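Local coordinates for cricket paralysis virus 1A protein (Cricket paralysis virus, PDB 6C3R) that suppresses insect antiviral RNA interference by inactivating host AGO2 and recruiting a cellular ubiquitin ligase complex that promotes AGO2 degradation, at residues V84-V88 and C132-L136. Numbering follows the deposited sequence.
Sequences VWKFV and CRAFL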
ATOM      1  N   VAL A  84      16.297  -2.374   4.450  1.00 29.36           N
ATOM      2  CA  VAL A  84      15.798  -2.244   3.095  1.00 29.62           C
ATOM      3  C   VAL A  84      14.648  -3.225   2.856  1.00 30.24           C
ATOM      4  O   VAL A  84      13.664  -2.894   2.230  1.00 29.38           O
ATOM      5  CB  VAL A  84      16.924  -2.434   2.053  1.00 28.86           C
ATOM      6  CG1 VAL A  84      16.368  -2.371   0.651  1.00 28.36           C
ATOM      7  CG2 VAL A  84      17.978  -1.352   2.232  1.00 29.09           C
ATOM      8  N   TRP A  85      14.805  -4.442   3.343  1.00 32.72           N
ATOM      9  CA  TRP A  85      13.787  -5.478   3.194  1.00 34.43           C
ATOM     10  C   TRP A  85      12.462  -5.090   3.864  1.00 34.03           C
ATOM     11  O   TRP A  85      11.399  -5.291   3.301  1.00 33.29           O
ATOM     12  CB  TRP A  85      14.325  -6.819   3.726  1.00 36.23           C
ATOM     13  CG  TRP A  85      13.276  -7.883   3.775  1.00 38.17           C
ATOM     14  CD1 TRP A  85      12.820  -8.540   4.884  1.00 38.63           C
ATOM     15  CD2 TRP A  85      12.522  -8.383   2.666  1.00 38.75           C
ATOM     16  NE1 TRP A  85      11.829  -9.410   4.533  1.00 39.43           N
ATOM     17  CE2 TRP A  85      11.629  -9.345   3.177  1.00 39.92           C
ATOM     18  CE3 TRP A  85      12.515  -8.111   1.286  1.00 38.48           C
ATOM     19  CZ2 TRP A  85      10.732 -10.044   2.353  1.00 40.30           C
ATOM     20  CZ3 TRP A  85      11.629  -8.798   0.468  1.00 38.62           C
ATOM     21  CH2 TRP A  85      10.749  -9.755   1.003  1.00 39.94           C
ATOM     22  N   LYS A  86      12.545  -4.531   5.062  1.00 34.82           N
ATOM     23  CA  LYS A  86      11.366  -3.972   5.739  1.00 35.00           C
ATOM     24  C   LYS A  86      10.701  -2.817   4.998  1.00 34.45           C
ATOM     25  O   LYS A  86       9.483  -2.696   5.025  1.00 35.27           O
ATOM     26  CB  LYS A  86      11.718  -3.501   7.123  1.00 34.91           C
ATOM     27  CG  LYS A  86      11.898  -4.621   8.107  1.00 36.23           C
ATOM     28  CD  LYS A  86      12.684  -4.093   9.291  1.00 37.57           C
ATOM     29  CE  LYS A  86      12.677  -5.051  10.454  1.00 39.30           C
ATOM     30  NZ  LYS A  86      13.807  -4.681  11.354  1.00 40.89           N
ATOM     31  N   PHE A  87      11.505  -1.951   4.394  1.00 34.39           N
ATOM     32  CA  PHE A  87      11.000  -0.896   3.523  1.00 33.92           C
ATOM     33  C   PHE A  87      10.267  -1.520   2.352  1.00 35.02           C
ATOM     34  O   PHE A  87       9.120  -1.196   2.113  1.00 36.11           O
ATOM     35  CB  PHE A  87      12.136  -0.001   3.017  1.00 32.85           C
ATOM     36  CG  PHE A  87      11.670   1.147   2.182  1.00 31.99           C
ATOM     37  CD1 PHE A  87      11.522   1.006   0.809  1.00 32.20           C
ATOM     38  CD2 PHE A  87      11.364   2.366   2.765  1.00 32.21           C
ATOM     39  CE1 PHE A  87      11.064   2.056   0.012  1.00 31.91           C
ATOM     40  CE2 PHE A  87      10.931   3.429   1.983  1.00 33.15           C
ATOM     41  CZ  PHE A  87      10.761   3.267   0.598  1.00 32.50           C
ATOM     42  N   VAL A  88      10.946  -2.401   1.631  1.00 37.23           N
ATOM     43  CA  VAL A  88      10.377  -3.137   0.504  1.00 39.54           C
ATOM     44  C   VAL A  88       9.077  -3.855   0.906  1.00 41.94           C
ATOM     45  O   VAL A  88       8.098  -3.763   0.194  1.00 41.92           O
ATOM     46  CB  VAL A  88      11.421  -4.120  -0.078  1.00 40.87           C
ATOM     47  CG1 VAL A  88      10.785  -5.226  -0.897  1.00 42.61           C
ATOM     48  CG2 VAL A  88      12.423  -3.371  -0.949  1.00 41.17           C
ATOM     49  N   CYS A 132      13.992 -10.704  -4.902  1.00 51.46           N
ATOM     50  CA  CYS A 132      14.199  -9.657  -3.910  1.00 50.06           C
ATOM     51  C   CYS A 132      14.376 -10.167  -2.483  1.00 49.26           C
ATOM     52  O   CYS A 132      15.259  -9.716  -1.770  1.00 48.86           O
ATOM     53  CB  CYS A 132      13.025  -8.691  -3.939  1.00 50.05           C
ATOM     54  SG  CYS A 132      13.318  -7.290  -2.870  1.00 51.20           S
ATOM     55  N   ARG A 133      13.530 -11.099  -2.065  1.00 50.62           N
ATOM     56  CA  ARG A 133      13.649 -11.694  -0.736  1.00 51.03           C
ATOM     57  C   ARG A 133      14.980 -12.427  -0.566  1.00 48.91           C
ATOM     58  O   ARG A 133      15.599 -12.348   0.496  1.00 49.39           O
ATOM     59  CB  ARG A 133      12.458 -12.622  -0.442  1.00 54.27           C
ATOM     60  CG  ARG A 133      12.542 -13.348   0.901  1.00 58.15           C
ATOM     61  CD  ARG A 133      11.190 -13.870   1.397  1.00 61.84           C
ATOM     62  NE  ARG A 133      10.495 -14.723   0.416  1.00 65.58           N
ATOM     63  CZ  ARG A 133       9.408 -14.387  -0.302  1.00 68.06           C
ATOM     64  NH1 ARG A 133       8.817 -13.191  -0.191  1.00 69.61           N
ATOM     65  NH2 ARG A 133       8.893 -15.271  -1.155  1.00 69.47           N
ATOM     66  N   ALA A 134      15.419 -13.121  -1.608  1.00 47.13           N
ATOM     67  CA  ALA A 134      16.672 -13.868  -1.554  1.00 46.71           C
ATOM     68  C   ALA A 134      17.874 -12.932  -1.525  1.00 45.13           C
ATOM     69  O   ALA A 134      18.810 -13.111  -0.734  1.00 43.44           O
ATOM     70  CB  ALA A 134      16.763 -14.817  -2.739  1.00 48.14           C
ATOM     71  N   PHE A 135      17.820 -11.926  -2.391  1.00 44.41           N
ATOM     72  CA  PHE A 135      18.829 -10.875  -2.466  1.00 43.82           C
ATOM     73  C   PHE A 135      19.048 -10.139  -1.152  1.00 43.68           C
ATOM     74  O   PHE A 135      20.194  -9.902  -0.769  1.00 45.08           O
ATOM     75  CB  PHE A 135      18.458  -9.864  -3.550  1.00 43.24           C
ATOM     76  CG  PHE A 135      19.513  -8.815  -3.792  1.00 42.99           C
ATOM     77  CD1 PHE A 135      20.787  -9.176  -4.221  1.00 43.49           C
ATOM     78  CD2 PHE A 135      19.227  -7.470  -3.617  1.00 41.87           C
ATOM     79  CE1 PHE A 135      21.749  -8.219  -4.449  1.00 43.46           C
ATOM     80  CE2 PHE A 135      20.186  -6.508  -3.847  1.00 42.33           C
ATOM     81  CZ  PHE A 135      21.453  -6.881  -4.269  1.00 43.03           C
ATOM     82  N   LEU A 136      17.969  -9.777  -0.476  1.00 44.05           N
ATOM     83  CA  LEU A 136      18.063  -9.067   0.813  1.00 46.48           C
ATOM     84  C   LEU A 136      18.127  -9.938   2.094  1.00 50.74           C
ATOM     85  O   LEU A 136      18.187  -9.384   3.197  1.00 50.02           O
ATOM     86  CB  LEU A 136      16.919  -8.047   0.938  1.00 44.03           C
ATOM     87  CG  LEU A 136      16.807  -6.985  -0.165  1.00 42.41           C
ATOM     88  CD1 LEU A 136      15.552  -6.150   0.068  1.00 40.70           C
ATOM     89  CD2 LEU A 136      18.052  -6.098  -0.253  1.00 41.04           C
TER
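Trp-85 meets Cys-132, Arg-133 and Leu-136 with its indole in an antiparallel helix-helix packing that joins helix 77-90 to helix 129-136. The two segments run at 160° to each other, with axes 10.4 Å apart at closest approach, and no hydrogen bond links them; the interface is made by side chains. The indole CG lies anti to the backbone N (chi1 172°), which carries the six-membered ring across to the second helix, where Trp-85 CH2 lies 3.6 Å from Arg-133 CB. The arginine stem crosses the ring obliquely, its CG and CD near CZ2 and CH2; the chain bends at chi3, and the guanidinium plane stands 75° from that of the indole. Arg-133, a residue involved in inhibiting host stress granule formation, also pairs through NH2 with Asp-130 in a salt bridge, so its charged end is held within its own helix while its methylenes touch the tryptophan.

Leu-136 CD1 lies between Val-84 and Trp-85, 3.7 Å from Trp-85 CA and 3.9 Å from Val-84 CG1, and sits beside the ring edge at CE3, while Trp-119 of helix 117-123 also touches this leucine. The Cys-132 sulfur makes an edge-on sulfur-aromatic contact, 5.3 Å from the centroid of the Trp-85 six-membered ring, and SG also sits 3.8 Å from Val-88 CG1.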